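Local structure of lysin (Enterococcus phage IMEEF1, 6IST) at residues Q182-G187 with D204-Y209; I191-M196 with N200-L205. The protein probably cleaves enterococcal cell-wall peptidoglycan as a phage endolysin, through a CHAP-type cysteine peptidase domain, and binds a calcium ion. All blocks are in the same frame, centred on the assembly; numbering follows the deposited sequence.

Both contacts hold helix 196-208 against the 180-186/189-192 side of the same mixed sheet, and they share Asp-204 and Leu-205; their centres lie about 7 Å apart. Contact 1 is wholly buried and wholly apolar: side chains of strand 180-186 meet the C-terminal part of the helix. Contact 2 is divided between inside and surface. Leu-193, close to strand 189-192, outermost of the sheet within this chain, packs inward on Ala-202, while Met-196 and Asn-200 meet at the exposed first turn, where a backbone hydrogen bond does the joining. The two strands are sheet neighbours, paired where Ile-191 N lies 2.7 Å from Phe-184 O, a probable hydrogen bond. Both contacts lie away from the calcium site.

Contact 1 (Q182-G187 with D204-Y209); sequences QWFVIG and DLIKRY
Phe-184 drives the outer end of its ring into the C-terminal part of helix 196-208, where Leu-205 and Ile-206 receive it. With CG anti to the backbone nitrogen (chi1 -178°), the ring extends from the strand toward the helix, and its two far corners find different partners. Phe-184 CE2 lies 3.6 Å from Leu-205 CD1, and Phe-184 CZ is 3.8 Å from the same methyl. The leucine side chain crosses the phenylalanine at about a right angle; its CD1 branch makes the closest touches, and Leu-205 CB approaches Phe-184 CZ to 4.1 Å. At the other corner, Phe-184 CE1 is 4.0 Å from Ile-206 CG1; here the two side chains run past each other in opposite directions, and the end of the isoleucine comes closer to the strand than its CB direction would suggest. Both approaches to the ring are oblique. Ile-186 adds a smaller touch, its CD1 4.2 Å from Leu-205 CD1, while its CB lies over the rim of one face of Phe-184. The flat ring suits this place because it reaches far from the strand and, with the branched aliphatic chains coming from the helix, fills the space between axes 10.9 Å apart at closest approach. The axes of strand 182-186 and helix 204-208 are inclined at 33°. Phe-184 also touches Ala-202, Leu-193 and Met-168, and an apolar side chain of another protein chain packs on Ile-186. Strand 180-186 lies between strands 169-174 and 189-192 of the mixed sheet, with helix 196-208 over the face that carries Phe-184.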
loop_
_atom_site.group_PDB
_atom_site.type_symbol
_atom_site.label_atom_id
_atom_site.label_comp_id
_atom_site.label_asym_id
_atom_site.label_seq_id
_atom_site.Cartn_x
_atom_site.Cartn_y
_atom_site.Cartn_z
ATOM N N GLN C 182 -8.274 11.418 2.974
ATOM C CA GLN C 182 -7.919 10.122 2.487
ATOM C C GLN C 182 -7.342 10.313 1.061
ATOM O O GLN C 182 -7.957 11.083 0.250
ATOM C CB GLN C 182 -9.148 9.218 2.439
ATOM C CG GLN C 182 -9.892 9.016 3.758
ATOM C CD GLN C 182 -10.740 7.775 3.801
ATOM O OE1 GLN C 182 -10.425 6.739 3.147
ATOM N NE2 GLN C 182 -11.835 7.844 4.570
ATOM N N TRP C 183 -6.262 9.580 0.754
ATOM C CA TRP C 183 -5.550 9.665 -0.491
ATOM C C TRP C 183 -5.373 8.287 -1.088
ATOM O O TRP C 183 -5.218 7.349 -0.348
ATOM C CB TRP C 183 -4.185 10.309 -0.263
ATOM C CG TRP C 183 -4.235 11.757 0.011
ATOM C CD1 TRP C 183 -4.552 12.365 1.170
ATOM C CD2 TRP C 183 -3.959 12.792 -0.935
ATOM N NE1 TRP C 183 -4.512 13.725 1.020
ATOM C CE2 TRP C 183 -4.113 14.017 -0.263
ATOM C CE3 TRP C 183 -3.588 12.783 -2.284
ATOM C CZ2 TRP C 183 -3.897 15.235 -0.884
ATOM C CZ3 TRP C 183 -3.337 13.993 -2.906
ATOM C CH2 TRP C 183 -3.475 15.207 -2.203
ATOM N N PHE C 184 -5.412 8.186 -2.407
ATOM C CA PHE C 184 -5.300 6.906 -3.145
ATOM C C PHE C 184 -4.109 6.939 -4.033
ATOM O O PHE C 184 -3.969 7.829 -4.831
ATOM C CB PHE C 184 -6.574 6.709 -3.892
ATOM C CG PHE C 184 -6.696 5.432 -4.686
ATOM C CD1 PHE C 184 -6.338 4.225 -4.175
ATOM C CD2 PHE C 184 -7.267 5.487 -5.946
ATOM C CE1 PHE C 184 -6.489 3.081 -4.924
ATOM C CE2 PHE C 184 -7.454 4.347 -6.707
ATOM C CZ PHE C 184 -7.044 3.136 -6.181
ATOM N N VAL C 185 -3.261 5.926 -3.914
ATOM C CA VAL C 185 -2.115 5.767 -4.767
ATOM C C VAL C 185 -2.445 4.738 -5.809
ATOM O O VAL C 185 -2.903 3.642 -5.471
ATOM C CB VAL C 185 -0.896 5.325 -3.915
ATOM C CG1 VAL C 185 0.311 4.994 -4.778
ATOM C CG2 VAL C 185 -0.611 6.420 -2.910
ATOM N N ILE C 186 -2.274 5.126 -7.073
ATOM C CA ILE C 186 -2.548 4.265 -8.202
ATOM C C ILE C 186 -1.759 4.770 -9.405
ATOM O O ILE C 186 -1.693 5.966 -9.630
ATOM C CB ILE C 186 -4.065 4.252 -8.546
ATOM C CG1 ILE C 186 -4.348 3.387 -9.775
ATOM C CG2 ILE C 186 -4.614 5.651 -8.726
ATOM C CD1 ILE C 186 -5.780 2.990 -9.990
ATOM N N GLY C 187 -1.191 3.833 -10.150
ATOM C CA GLY C 187 -0.373 4.163 -11.358
ATOM C C GLY C 187 0.773 5.125 -11.109
ATOM O O GLY C 187 1.094 5.930 -11.963
ATOM N N ASP C 204 -12.757 -0.671 -3.845
ATOM C CA ASP C 204 -13.169 -1.700 -4.809
ATOM C C ASP C 204 -12.065 -1.984 -5.797
ATOM O O ASP C 204 -11.838 -3.146 -6.131
ATOM C CB ASP C 204 -14.435 -1.303 -5.529
ATOM C CG ASP C 204 -15.670 -1.373 -4.622
ATOM O OD1 ASP C 204 -15.597 -2.002 -3.522
ATOM O OD2 ASP C 204 -16.709 -0.793 -5.019
ATOM N N LEU C 205 -11.374 -0.944 -6.271
ATOM C CA LEU C 205 -10.206 -1.136 -7.118
ATOM C C LEU C 205 -9.138 -1.988 -6.418
ATOM O O LEU C 205 -8.636 -2.993 -6.979
ATOM C CB LEU C 205 -9.623 0.198 -7.549
ATOM C CG LEU C 205 -10.447 1.079 -8.492
ATOM C CD1 LEU C 205 -9.734 2.387 -8.702
ATOM C CD2 LEU C 205 -10.587 0.392 -9.793
ATOM N N ILE C 206 -8.820 -1.604 -5.171
ATOM C CA ILE C 206 -7.898 -2.366 -4.366
ATOM C C ILE C 206 -8.230 -3.823 -4.310
ATOM O O ILE C 206 -7.311 -4.684 -4.470
ATOM C CB ILE C 206 -7.753 -1.745 -2.979
ATOM C CG1 ILE C 206 -6.973 -0.447 -3.163
ATOM C CG2 ILE C 206 -6.990 -2.677 -2.020
ATOM C CD1 ILE C 206 -6.959 0.456 -1.910
ATOM N N LYS C 207 -9.495 -4.106 -4.067
ATOM C CA LYS C 207 -9.959 -5.504 -4.032
ATOM C C LYS C 207 -9.800 -6.261 -5.338
ATOM O O LYS C 207 -9.323 -7.411 -5.345
ATOM C CB LYS C 207 -11.393 -5.618 -3.550
ATOM C CG LYS C 207 -11.550 -5.918 -2.063
ATOM C CD LYS C 207 -13.006 -6.285 -1.771
ATOM C CE LYS C 207 -13.504 -5.748 -0.433
ATOM N NZ LYS C 207 -12.980 -6.560 0.696
ATOM N N ARG C 208 -10.203 -5.643 -6.433
ATOM C CA ARG C 208 -10.128 -6.271 -7.742
ATOM C C ARG C 208 -8.722 -6.593 -8.258
ATOM O O ARG C 208 -8.478 -7.627 -8.916
ATOM C CB ARG C 208 -10.757 -5.328 -8.778
ATOM C CG ARG C 208 -12.216 -5.216 -8.699
ATOM C CD ARG C 208 -12.758 -4.313 -9.783
ATOM N NE ARG C 208 -14.076 -3.965 -9.340
ATOM C CZ ARG C 208 -14.538 -2.744 -9.192
ATOM N NH1 ARG C 208 -13.810 -1.658 -9.504
ATOM N NH2 ARG C 208 -15.747 -2.596 -8.690
ATOM N N TYR C 209 -7.835 -5.647 -8.055
ATOM C CA TYR C 209 -6.572 -5.639 -8.708
ATOM C C TYR C 209 -5.399 -5.974 -7.770
ATOM O O TYR C 209 -4.238 -5.753 -8.122
ATOM C CB TYR C 209 -6.368 -4.341 -9.482
ATOM C CG TYR C 209 -7.475 -4.054 -10.493
ATOM C CD1 TYR C 209 -7.818 -4.980 -11.495
ATOM C CD2 TYR C 209 -8.219 -2.879 -10.441
ATOM C CE1 TYR C 209 -8.827 -4.740 -12.409
ATOM C CE2 TYR C 209 -9.254 -2.639 -11.343
ATOM C CZ TYR C 209 -9.545 -3.571 -12.342
ATOM O OH TYR C 209 -10.551 -3.344 -13.266
#

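Contact 2 (I191-M196 with N200-L205); sequences IYLPTM and NEANDL
Met-196 and Asn-200 stand one helical turn apart, joined by the backbone bond from Asn-200 N to Met-196 O, 2.9 Å long and nearly straight at 170°. Their side chains lean together over the same turn. Methionine is bent at both chi2 (-55°) and chi3 (-50°), which folds its flexible chain back and brings Met-196 CE to 3.9 Å from Asn-200 OD1, a van der Waals touch. Asn-200 sets CG beside its own backbone nitrogen, placing its amide carbon CG 3.3 Å from Met-196 O. Both residues are exposed: the helix surface tolerates the polar asparagine, and the unbranched methionine chain can bend to bring its methyl up to the amide oxygen. This is the start of helix 196-208, and Thr-195 occupies its N-cap position: OG1 makes weak hydrogen bonds to the backbone nitrogens of Thr-197 and Tyr-198, a use that fits the short hydroxyl of threonine. The chain thus passes from strand 189-192, outermost of the mixed sheet within this chain, through a short turn into the helix, a beta-to-alpha connection that lays the helix on the sheet. On the inner side, Leu-193 has its CG beside the backbone nitrogen; CD1 continues the extended chain, and it is the other branch, CD2, that lies 4.2 Å from Ala-202 CB. The small alanine lets the helix come near, with the CA atoms of Leu-193 and Ala-202 8.4 Å apart. Leu-193 also touches Tyr-198 and Val-199, and an apolar side chain of another protein chain packs on it.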
loop_
_atom_site.group_PDB
_atom_site.type_symbol
_atom_site.label_atom_id
_atom_site.label_comp_id
_atom_site.label_asym_id
_atom_site.label_seq_id
_atom_site.Cartn_x
_atom_site.Cartn_y
_atom_site.Cartn_z
ATOM N N ILE C 191 -4.186 10.440 -5.591
ATOM C CA ILE C 191 -5.484 11.099 -5.799
ATOM C C ILE C 191 -6.111 11.403 -4.464
ATOM O O ILE C 191 -6.255 10.518 -3.681
ATOM C CB ILE C 191 -6.439 10.193 -6.584
ATOM C CG1 ILE C 191 -5.740 9.775 -7.889
ATOM C CG2 ILE C 191 -7.782 10.915 -6.794
ATOM C CD1 ILE C 191 -6.596 8.995 -8.870
ATOM N N TYR C 192 -6.431 12.660 -4.189
ATOM C CA TYR C 192 -7.245 13.043 -3.049
ATOM C C TYR C 192 -8.675 12.548 -3.249
ATOM O O TYR C 192 -9.279 12.737 -4.315
ATOM C CB TYR C 192 -7.220 14.563 -2.780
ATOM C CG TYR C 192 -8.251 15.004 -1.800
ATOM C CD1 TYR C 192 -8.131 14.661 -0.469
ATOM C CD2 TYR C 192 -9.337 15.801 -2.185
ATOM C CE1 TYR C 192 -9.098 15.036 0.462
ATOM C CE2 TYR C 192 -10.300 16.190 -1.272
ATOM C CZ TYR C 192 -10.160 15.823 0.056
ATOM O OH TYR C 192 -11.048 16.177 0.998
ATOM N N LEU C 193 -9.182 11.801 -2.270
ATOM C CA LEU C 193 -10.516 11.258 -2.348
ATOM C C LEU C 193 -11.551 12.213 -1.674
ATOM O O LEU C 193 -11.629 12.303 -0.479
ATOM C CB LEU C 193 -10.536 9.901 -1.649
ATOM C CG LEU C 193 -9.619 8.848 -2.257
ATOM C CD1 LEU C 193 -9.559 7.676 -1.269
ATOM C CD2 LEU C 193 -9.938 8.429 -3.684
ATOM N N PRO C 194 -12.384 12.914 -2.458
ATOM C CA PRO C 194 -13.235 13.967 -1.850
ATOM C C PRO C 194 -14.439 13.504 -1.044
ATOM O O PRO C 194 -14.871 14.226 -0.143
ATOM C CB PRO C 194 -13.693 14.818 -3.051
ATOM C CG PRO C 194 -12.875 14.366 -4.200
ATOM C CD PRO C 194 -12.367 12.978 -3.924
ATOM N N THR C 195 -14.964 12.333 -1.355
ATOM C CA THR C 195 -16.142 11.830 -0.682
ATOM C C THR C 195 -15.981 10.400 -0.351
ATOM O O THR C 195 -15.098 9.738 -0.899
ATOM C CB THR C 195 -17.438 11.961 -1.548
ATOM O OG1 THR C 195 -17.473 10.964 -2.612
ATOM C CG2 THR C 195 -17.651 13.445 -2.072
ATOM N N MET C 196 -16.935 9.889 0.443
ATOM C CA MET C 196 -16.903 8.504 0.797
ATOM C C MET C 196 -17.204 7.621 -0.397
ATOM O O MET C 196 -16.819 6.474 -0.381
ATOM C CB MET C 196 -17.817 8.169 2.005
ATOM C CG MET C 196 -17.163 8.483 3.378
ATOM S SD MET C 196 -15.524 7.726 3.760
ATOM C CE MET C 196 -15.845 6.027 3.365
ATOM N N ASN C 200 -15.048 4.392 -1.308
ATOM C CA ASN C 200 -15.583 3.085 -1.628
ATOM C C ASN C 200 -15.153 2.542 -3.001
ATOM O O ASN C 200 -14.785 1.342 -3.156
ATOM C CB ASN C 200 -17.127 3.126 -1.506
ATOM C CG ASN C 200 -17.597 3.296 -0.043
ATOM O OD1 ASN C 200 -16.838 3.130 0.922
ATOM N ND2 ASN C 200 -18.853 3.625 0.107
ATOM N N GLU C 201 -15.186 3.396 -3.992
ATOM C CA GLU C 201 -14.695 2.965 -5.291
ATOM C C GLU C 201 -13.158 2.628 -5.311
ATOM O O GLU C 201 -12.707 1.673 -5.987
ATOM C CB GLU C 201 -15.077 3.988 -6.372
ATOM C CG GLU C 201 -16.585 4.160 -6.528
ATOM C CD GLU C 201 -17.273 3.030 -7.307
ATOM O OE1 GLU C 201 -16.577 2.131 -7.857
ATOM O OE2 GLU C 201 -18.519 3.043 -7.330
ATOM N N ALA C 202 -12.332 3.423 -4.632
ATOM C CA ALA C 202 -10.918 3.112 -4.530
ATOM C C ALA C 202 -10.728 1.811 -3.797
ATOM O O ALA C 202 -9.928 0.986 -4.262
ATOM C CB ALA C 202 -10.136 4.225 -3.855
ATOM N N ASN C 203 -11.496 1.548 -2.721
ATOM C CA ASN C 203 -11.383 0.231 -2.080
ATOM C C ASN C 203 -11.813 -0.933 -2.980
ATOM O O ASN C 203 -11.271 -2.073 -2.876
ATOM C CB ASN C 203 -12.069 0.168 -0.713
ATOM C CG ASN C 203 -11.159 0.740 0.370
ATOM O OD1 ASN C 203 -9.988 0.322 0.495
ATOM N ND2 ASN C 203 -11.645 1.678 1.105
ATOM N N ASP C 204 -12.757 -0.671 -3.845
ATOM C CA ASP C 204 -13.169 -1.700 -4.809
ATOM C C ASP C 204 -12.065 -1.984 -5.797
ATOM O O ASP C 204 -11.838 -3.146 -6.131
ATOM C CB ASP C 204 -14.435 -1.303 -5.529
ATOM C CG ASP C 204 -15.670 -1.373 -4.622
ATOM O OD1 ASP C 204 -15.597 -2.002 -3.522
ATOM O OD2 ASP C 204 -16.709 -0.793 -5.019
ATOM N N LEU C 205 -11.374 -0.944 -6.271
ATOM C CA LEU C 205 -10.206 -1.136 -7.118
ATOM C C LEU C 205 -9.138 -1.988 -6.418
ATOM O O LEU C 205 -8.636 -2.993 -6.979
ATOM C CB LEU C 205 -9.623 0.198 -7.549
ATOM C CG LEU C 205 -10.447 1.079 -8.492
ATOM C CD1 LEU C 205 -9.734 2.387 -8.702
ATOM C CD2 LEU C 205 -10.587 0.392 -9.793
#